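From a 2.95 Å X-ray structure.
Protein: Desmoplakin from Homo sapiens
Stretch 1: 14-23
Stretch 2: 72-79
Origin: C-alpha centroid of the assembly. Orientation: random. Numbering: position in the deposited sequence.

Stretch 1 14-23: CLGWMRQQRA
Stretch 2 72-79: YQLEEEYE

Two helical segments of one desmoplakin chain, 14-23 and 72-79, lie side by side and run in nearly the same direction, and the acidic side chain of Glu 77 ties them together. Its carboxylate meets two arginines one helical turn apart. On one oxygen, Arg 19 forms a salt bridge, NH2 to Glu 77 OE1 at 3.3 Å, supported by two weak hydrogen bonds: Arg 19 NE to Glu 77 OE1 at 3.3 Å (N-H...O 154°) and Arg 19 NH2 to the same OE1 at 3.3 Å (152°). OE1 lies at the edge of the guanidinium, near its plane, so both N-H groups can be directed at it. The other oxygen forms a salt bridge with Arg 22, NH1 to Glu 77 OE2 at 3.6 Å; here the oxygen sits well out of the guanidinium plane, no N-H points at it, and the attraction is between charges alone. Arg 22 CD also comes within 3.5 Å of Glu 77 OE2.

The rotamers set this geometry. Glu 77 (chi1 t, chi2 p, chi3 43°) points its CA-to-CB bond toward helix 14-23 and enters as a knob among Leu 15, Met 18, Arg 19 and Arg 22. Arg 19 leaves its helix sideways, but its extended chain (m, t, t, chi4 173°) brings its end nearer; Arg 22 starts toward the partner and bends at chi3 (m, t, p, chi4 96°).

Below the carboxylate the knob is apolar: Glu 77 CB is 3.8 Å from Leu 15 CD2, and Glu 77 CG is 3.9 Å from Met 18 CE. Leu 15 and Leu 74, both m,t and both starting sideways, meet through their ends, Leu 15 CD2 to Leu 74 CD2 at 3.6 Å. The same Leu 74 methyl receives Cys 14 (chi1 -88°), CB to CD2 at 3.5 Å, and Met 18 CE, at 3.9 Å from Leu 74 CD2. Met 18 (m, t, m) points toward the partner and lays its sulfur against Tyr 78, with SD 3.5 Å from Tyr 78 CA and 3.6 Å from Tyr 78 CB. That sulfur lies at the edge of the Tyr 78 ring (chi1 t, chi2 86°), SD 5.2 Å from the ring centroid and 85° off its normal. At the margin, extended Gln 73 (t, t, chi3 -5°) places NE2 3.2 Å from Leu 15 CD1, a contact without a hydrogen bond.

Both backbones are helical throughout and continue beyond each end, with i to i+4 bonds such as Met 18 N to Cys 14 O (2.8 Å) and Tyr 78 N to Leu 74 O (2.9 Å). The axes approach to 10.3 Å and cross at +17°. The register pairs Leu 15 CA with Leu 74 CA at 6.9 Å and Met 18 CA with Tyr 78 CA at 7.0 Å. Together the stretches bury 458 Å², with Glu 77 the most heavily covered residue, while Gly 16, Gln 20 and Ala 23 remain out of reach.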

# COMPACT_ATOMS: atom_id res chain seq x y z
N CYS A 14 54.50 32.70 39.69
CA CYS A 14 53.15 32.24 40.00
C CYS A 14 52.16 32.57 38.90
O CYS A 14 51.48 31.69 38.37
CB CYS A 14 52.66 32.83 41.32
SG CYS A 14 53.10 31.87 42.77
N LEU A 15 52.06 33.86 38.56
CA LEU A 15 51.16 34.30 37.51
C LEU A 15 51.51 33.62 36.19
O LEU A 15 50.67 33.49 35.31
CB LEU A 15 51.21 35.82 37.36
CG LEU A 15 50.76 36.66 38.56
CD1 LEU A 15 50.80 38.14 38.21
CD2 LEU A 15 49.37 36.26 39.02
N GLY A 16 52.76 33.19 36.08
CA GLY A 16 53.23 32.53 34.87
C GLY A 16 52.78 31.09 34.77
O GLY A 16 52.44 30.61 33.69
N TRP A 17 52.77 30.39 35.90
CA TRP A 17 52.29 29.02 35.92
C TRP A 17 50.77 28.99 35.90
O TRP A 17 50.16 28.14 35.24
CB TRP A 17 52.81 28.27 37.15
CG TRP A 17 52.32 26.86 37.21
CD1 TRP A 17 52.88 25.77 36.61
CD2 TRP A 17 51.16 26.38 37.90
NE1 TRP A 17 52.15 24.64 36.88
CE2 TRP A 17 51.08 24.99 37.68
CE3 TRP A 17 50.18 27.00 38.68
CZ2 TRP A 17 50.07 24.21 38.21
CZ3 TRP A 17 49.17 26.21 39.22
CH2 TRP A 17 49.12 24.84 38.98
N MET A 18 50.16 29.93 36.61
CA MET A 18 48.70 30.01 36.68
C MET A 18 48.06 30.38 35.34
O MET A 18 46.90 30.05 35.09
CB MET A 18 48.26 31.01 37.75
CG MET A 18 48.13 30.39 39.13
SD MET A 18 47.20 31.44 40.25
CE MET A 18 48.38 32.75 40.54
N ARG A 19 48.82 31.05 34.49
CA ARG A 19 48.30 31.46 33.19
C ARG A 19 48.72 30.47 32.10
O ARG A 19 48.06 30.36 31.07
CB ARG A 19 48.74 32.88 32.85
CG ARG A 19 48.02 33.93 33.69
CD ARG A 19 48.72 35.27 33.68
NE ARG A 19 48.08 36.21 34.60
CZ ARG A 19 48.56 37.42 34.89
NH1 ARG A 19 49.69 37.84 34.35
NH2 ARG A 19 47.90 38.20 35.73
N GLN A 20 49.81 29.75 32.34
CA GLN A 20 50.20 28.69 31.43
C GLN A 20 49.21 27.53 31.54
O GLN A 20 49.08 26.72 30.62
CB GLN A 20 51.63 28.22 31.72
CG GLN A 20 52.17 27.23 30.70
CD GLN A 20 52.06 27.75 29.27
OE1 GLN A 20 52.23 28.94 29.02
NE2 GLN A 20 51.78 26.85 28.34
N GLN A 21 48.51 27.46 32.67
CA GLN A 21 47.47 26.46 32.87
C GLN A 21 46.19 26.85 32.12
O GLN A 21 45.48 25.99 31.61
CB GLN A 21 47.16 26.28 34.36
CG GLN A 21 48.33 25.73 35.16
CD GLN A 21 48.76 24.35 34.71
OE1 GLN A 21 48.09 23.36 34.99
NE2 GLN A 21 49.88 24.29 33.99
N ARG A 22 45.91 28.15 32.07
CA ARG A 22 44.75 28.64 31.32
C ARG A 22 44.96 28.41 29.83
O ARG A 22 44.03 28.04 29.11
CB ARG A 22 44.53 30.13 31.58
CG ARG A 22 44.37 30.50 33.04
CD ARG A 22 44.15 32.00 33.20
NE ARG A 22 42.79 32.40 32.84
CZ ARG A 22 41.80 32.55 33.71
NH1 ARG A 22 42.01 32.33 35.00
NH2 ARG A 22 40.60 32.92 33.30
N ALA A 23 46.19 28.63 29.38
CA ALA A 23 46.53 28.44 27.98
C ALA A 23 46.29 26.99 27.56
O ALA A 23 45.69 26.73 26.52
CB ALA A 23 47.98 28.82 27.73
N TYR A 72 46.96 40.40 46.65
CA TYR A 72 45.62 40.50 46.10
C TYR A 72 45.58 39.99 44.66
O TYR A 72 44.70 39.22 44.28
CB TYR A 72 45.11 41.94 46.17
CG TYR A 72 43.76 42.13 45.53
CD1 TYR A 72 42.59 41.89 46.24
CD2 TYR A 72 43.66 42.54 44.21
CE1 TYR A 72 41.35 42.07 45.65
CE2 TYR A 72 42.42 42.72 43.61
CZ TYR A 72 41.27 42.48 44.33
OH TYR A 72 40.04 42.65 43.73
N GLN A 73 46.56 40.42 43.86
CA GLN A 73 46.63 40.04 42.45
C GLN A 73 46.78 38.53 42.26
O GLN A 73 46.23 37.96 41.32
CB GLN A 73 47.78 40.78 41.76
CG GLN A 73 47.96 40.39 40.30
CD GLN A 73 48.95 41.28 39.58
OE1 GLN A 73 49.45 42.26 40.14
NE2 GLN A 73 49.24 40.95 38.33
N LEU A 74 47.54 37.89 43.14
CA LEU A 74 47.72 36.45 43.07
C LEU A 74 46.43 35.74 43.42
O LEU A 74 46.01 34.81 42.73
CB LEU A 74 48.83 35.99 44.02
CG LEU A 74 50.27 36.23 43.58
CD1 LEU A 74 51.23 35.78 44.67
CD2 LEU A 74 50.57 35.50 42.29
N GLU A 75 45.79 36.17 44.50
CA GLU A 75 44.56 35.55 44.95
C GLU A 75 43.45 35.72 43.92
O GLU A 75 42.61 34.84 43.75
CB GLU A 75 44.12 36.13 46.30
CG GLU A 75 43.03 35.33 46.99
CD GLU A 75 43.48 33.91 47.32
OE1 GLU A 75 44.70 33.66 47.34
OE2 GLU A 75 42.60 33.05 47.56
N GLU A 76 43.45 36.85 43.22
CA GLU A 76 42.43 37.14 42.23
C GLU A 76 42.62 36.27 40.99
O GLU A 76 41.65 35.87 40.35
CB GLU A 76 42.44 38.62 41.86
CG GLU A 76 41.42 39.02 40.81
CD GLU A 76 41.90 38.75 39.39
OE1 GLU A 76 43.08 39.04 39.09
OE2 GLU A 76 41.09 38.24 38.58
N GLU A 77 43.87 36.00 40.66
CA GLU A 77 44.19 35.15 39.52
C GLU A 77 43.85 33.70 39.83
O GLU A 77 43.28 33.00 39.00
CB GLU A 77 45.67 35.25 39.17
CG GLU A 77 46.06 34.46 37.94
CD GLU A 77 45.41 34.99 36.68
OE1 GLU A 77 45.36 36.23 36.50
OE2 GLU A 77 44.93 34.17 35.86
N TYR A 78 44.20 33.25 41.03
CA TYR A 78 43.95 31.87 41.41
C TYR A 78 42.46 31.56 41.48
O TYR A 78 42.00 30.54 40.98
CB TYR A 78 44.63 31.53 42.73
CG TYR A 78 44.39 30.11 43.16
CD1 TYR A 78 45.20 29.08 42.71
CD2 TYR A 78 43.33 29.79 43.99
CE1 TYR A 78 44.97 27.77 43.09
CE2 TYR A 78 43.09 28.49 44.38
CZ TYR A 78 43.91 27.48 43.93
OH TYR A 78 43.66 26.18 44.32
N GLU A 79 41.70 32.46 42.11
CA GLU A 79 40.26 32.26 42.27
C GLU A 79 39.58 32.27 40.91
O GLU A 79 38.52 31.66 40.73
CB GLU A 79 39.66 33.34 43.18
CG GLU A 79 38.62 32.81 44.15
CD GLU A 79 39.21 31.89 45.20
OE1 GLU A 79 40.34 32.16 45.66
OE2 GLU A 79 38.55 30.90 45.58